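Local coordinates for MOBA relate protein (Mycobacterium sp., PDB 2WAW) that is of unknown function but has a MobA-like nucleotidyltransferase domain of the GT-A clan, so it probably transfers a nucleotide from an NTP, at residues A[26-31]-A[186-191]. Numbering follows the deposited sequence.
Sequences LPLGDT and DDYERL
Tyr188 reaches from helix 185-197 to the short strand 27-28 and buries the largest area of any residue here. Its CG lies anti to the backbone N (chi1 168°), which sends the ring outward from the helix. The phenol OH donates a hydrogen bond to Pro27 O, 2.6 Å away. The hydroxyl lies in the carbonyl plane, on a lone pair, with a C=O...OH angle of 138°. Pro27 O also lies in the plane of the ring, at its edge, while Leu26 covers one face. Leu26 CB is 3.7 Å from Tyr188 CE1. Leu26 CD1 makes a CH-pi contact 4.0 Å from the Tyr188 ring centroid, 22° off its normal. Pro27 CD lies 3.5 Å from Tyr188 OH. Trp185 also meets the tyrosine ring, edge-to-face. This is the tightly packed part. Across these two segments Leu28 packs more loosely: its CD1 comes 4.2 Å from Leu191 CG, and the two side chains cross at about a right angle. Leu192 and Val195 of the same helix also touch Leu28, and Leu33 of helix 33-42 touches both Leu28 and Leu191. Pro27 is itself exposed and marks the solvent side. The contact ties a small hairpin, with a type II' turn from Leu28 to Thr31, to the C-terminal helix. A single polar bond in a largely apolar interface gives the hydroxyl of the mostly buried tyrosine a partner for its proton. It would hold the phenol end at the strand while Leu26 covers one ring face.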
ATOM      1  N   LEU A  26      -6.611  14.609   2.276  1.00 15.88           N
ATOM      2  CA  LEU A  26      -6.754  15.117   3.652  1.00 15.89           C
ATOM      3  C   LEU A  26      -5.434  15.666   4.210  1.00 14.85           C
ATOM      4  O   LEU A  26      -4.381  15.021   4.104  1.00 15.48           O
ATOM      5  CB  LEU A  26      -7.262  14.010   4.551  1.00 14.66           C
ATOM      6  CG  LEU A  26      -8.659  13.487   4.233  1.00 17.53           C
ATOM      7  CD1 LEU A  26      -8.878  12.148   4.955  1.00 21.47           C
ATOM      8  CD2 LEU A  26      -9.748  14.510   4.592  1.00 24.28           C
ATOM      9  N   PRO A  27      -5.476  16.867   4.807  1.00 16.65           N
ATOM     10  CA  PRO A  27      -4.277  17.446   5.380  1.00 18.38           C
ATOM     11  C   PRO A  27      -3.698  16.550   6.466  1.00 18.77           C
ATOM     12  O   PRO A  27      -4.438  16.033   7.306  1.00 19.12           O
ATOM     13  CB  PRO A  27      -4.793  18.751   6.003  1.00 18.95           C
ATOM     14  CG  PRO A  27      -5.982  19.100   5.192  1.00 18.85           C
ATOM     15  CD  PRO A  27      -6.633  17.767   4.916  1.00 16.57           C
ATOM     16  N   LEU A  28      -2.378  16.363   6.441  1.00 19.13           N
ATOM     17  CA  LEU A  28      -1.687  15.635   7.479  1.00 21.42           C
ATOM     18  C   LEU A  28      -0.387  16.398   7.698  1.00 26.17           C
ATOM     19  O   LEU A  28       0.626  16.152   7.032  1.00 27.03           O
ATOM     20  CB  LEU A  28      -1.466  14.171   7.070  1.00 22.74           C
ATOM     21  CG  LEU A  28      -1.255  13.147   8.187  1.00 25.70           C
ATOM     22  CD1 LEU A  28      -2.541  12.918   8.988  1.00 24.10           C
ATOM     23  CD2 LEU A  28      -0.753  11.855   7.593  1.00 21.97           C
ATOM     24  N   GLY A  29      -0.459  17.381   8.589  1.00 26.86           N
ATOM     25  CA  GLY A  29       0.669  18.269   8.862  1.00 30.85           C
ATOM     26  C   GLY A  29       0.975  19.140   7.663  1.00 30.47           C
ATOM     27  O   GLY A  29       0.079  19.795   7.116  1.00 31.12           O
ATOM     28  N   ASP A  30       2.237  19.119   7.235  1.00 30.99           N
ATOM     29  CA  ASP A  30       2.700  19.946   6.116  1.00 30.69           C
ATOM     30  C   ASP A  30       2.418  19.299   4.767  1.00 28.39           C
ATOM     31  O   ASP A  30       2.776  19.846   3.716  1.00 29.70           O
ATOM     32  CB  ASP A  30       4.205  20.243   6.247  1.00 33.24           C
ATOM     33  CG  ASP A  30       5.065  18.974   6.269  1.00 39.50           C
ATOM     34  OD1 ASP A  30       4.526  17.867   6.502  1.00 47.31           O
ATOM     35  OD2 ASP A  30       6.296  19.091   6.067  1.00 49.72           O
ATOM     36  N   THR A  31       1.785  18.129   4.793  1.00 22.59           N
ATOM     37  CA  THR A  31       1.535  17.400   3.556  1.00 18.99           C
ATOM     38  C   THR A  31       0.089  16.866   3.530  1.00 18.80           C
ATOM     39  O   THR A  31      -0.739  17.315   4.322  1.00 21.23           O
ATOM     40  CB  THR A  31       2.613  16.296   3.315  1.00 19.49           C
ATOM     41  OG1 THR A  31       2.448  15.752   2.000  1.00 22.20           O
ATOM     42  CG2 THR A  31       2.553  15.193   4.373  1.00 22.40           C
ATOM     43  N   ASP A 186     -13.708   9.561  11.640  1.00 16.52           N
ATOM     44  CA  ASP A 186     -13.115   9.278  12.942  1.00 17.92           C
ATOM     45  C   ASP A 186     -11.702   8.692  12.804  1.00 16.87           C
ATOM     46  O   ASP A 186     -10.810   9.079  13.545  1.00 16.85           O
ATOM     47  CB  ASP A 186     -13.981   8.330  13.771  1.00 19.58           C
ATOM     48  CG  ASP A 186     -13.510   8.237  15.207  1.00 28.55           C
ATOM     49  OD1 ASP A 186     -13.711   9.206  15.969  1.00 34.34           O
ATOM     50  OD2 ASP A 186     -12.941   7.194  15.582  1.00 36.56           O
ATOM     51  N   ASP A 187     -11.503   7.780  11.855  1.00 16.18           N
ATOM     52  CA  ASP A 187     -10.176   7.205  11.620  1.00 16.01           C
ATOM     53  C   ASP A 187      -9.158   8.320  11.294  1.00 17.11           C
ATOM     54  O   ASP A 187      -8.015   8.307  11.751  1.00 17.60           O
ATOM     55  CB  ASP A 187     -10.211   6.263  10.424  1.00 14.72           C
ATOM     56  CG  ASP A 187     -10.831   4.904  10.729  1.00 21.78           C
ATOM     57  OD1 ASP A 187     -10.980   4.526  11.897  1.00 21.40           O
ATOM     58  OD2 ASP A 187     -11.131   4.181   9.763  1.00 23.55           O
ATOM     59  N   TYR A 188      -9.588   9.258  10.460  1.00 14.64           N
ATOM     60  CA  TYR A 188      -8.739  10.377  10.036  1.00 14.40           C
ATOM     61  C   TYR A 188      -8.321  11.215  11.235  1.00 16.52           C
ATOM     62  O   TYR A 188      -7.147  11.525  11.385  1.00 16.89           O
ATOM     63  CB  TYR A 188      -9.471  11.249   9.021  1.00 14.19           C
ATOM     64  CG  TYR A 188      -8.769  12.562   8.762  1.00 16.01           C
ATOM     65  CD1 TYR A 188      -7.407  12.603   8.386  1.00 15.02           C
ATOM     66  CD2 TYR A 188      -9.456  13.755   8.887  1.00 12.18           C
ATOM     67  CE1 TYR A 188      -6.768  13.825   8.166  1.00 14.31           C
ATOM     68  CE2 TYR A 188      -8.839  14.965   8.655  1.00 15.97           C
ATOM     69  CZ  TYR A 188      -7.498  14.994   8.294  1.00 15.88           C
ATOM     70  OH  TYR A 188      -6.890  16.199   8.048  1.00 16.59           O
ATOM     71  N   GLU A 189      -9.280  11.580  12.085  1.00 15.78           N
ATOM     72  CA  GLU A 189      -8.953  12.407  13.240  0.50 16.42           C
ATOM     73  C   GLU A 189      -8.013  11.686  14.186  1.00 16.77           C
ATOM     74  O   GLU A 189      -7.137  12.323  14.773  1.00 17.07           O
ATOM     75  CB  GLU A 189     -10.203  12.889  13.963  0.50 16.01           C
ATOM     76  CG  GLU A 189     -11.083  13.778  13.091  0.50 16.52           C
ATOM     77  CD  GLU A 189     -11.710  14.914  13.868  0.50  9.09           C
ATOM     78  OE1 GLU A 189     -11.696  14.869  15.120  0.50 11.13           O
ATOM     79  OE2 GLU A 189     -12.176  15.869  13.224  0.50  9.87           O
ATOM     80  N   ARG A 190      -8.170  10.358  14.308  1.00 16.28           N
ATOM     81  CA  ARG A 190      -7.282   9.549  15.160  0.50 15.61           C
ATOM     82  C   ARG A 190      -5.856   9.546  14.602  1.00 16.67           C
ATOM     83  O   ARG A 190      -4.872   9.655  15.353  1.00 17.71           O
ATOM     84  CB  ARG A 190      -7.770   8.100  15.267  0.50 16.83           C
ATOM     85  CG  ARG A 190      -9.049   7.880  16.059  0.50 12.52           C
ATOM     86  CD  ARG A 190      -9.314   6.372  16.194  0.50 17.51           C
ATOM     87  NE  ARG A 190     -10.692   6.027  15.855  0.50 27.09           N
ATOM     88  CZ  ARG A 190     -11.052   5.232  14.846  0.50 25.60           C
ATOM     89  NH1 ARG A 190     -10.139   4.669  14.075  0.50 25.62           N
ATOM     90  NH2 ARG A 190     -12.337   4.989  14.609  0.50 22.80           N
ATOM     91  N   LEU A 191      -5.741   9.412  13.290  1.00 16.32           N
ATOM     92  CA  LEU A 191      -4.441   9.442  12.662  1.00 15.46           C
ATOM     93  C   LEU A 191      -3.808  10.814  12.772  1.00 15.90           C
ATOM     94  O   LEU A 191      -2.677  10.935  13.046  1.00 17.88           O
ATOM     95  CB  LEU A 191      -4.498   8.975  11.202  1.00 15.64           C
ATOM     96  CG  LEU A 191      -3.222   9.044  10.398  1.00 17.45           C
ATOM     97  CD1 LEU A 191      -2.241   8.081  10.966  1.00 20.59           C
ATOM     98  CD2 LEU A 191      -3.543   8.743   8.937  1.00 20.30           C
TER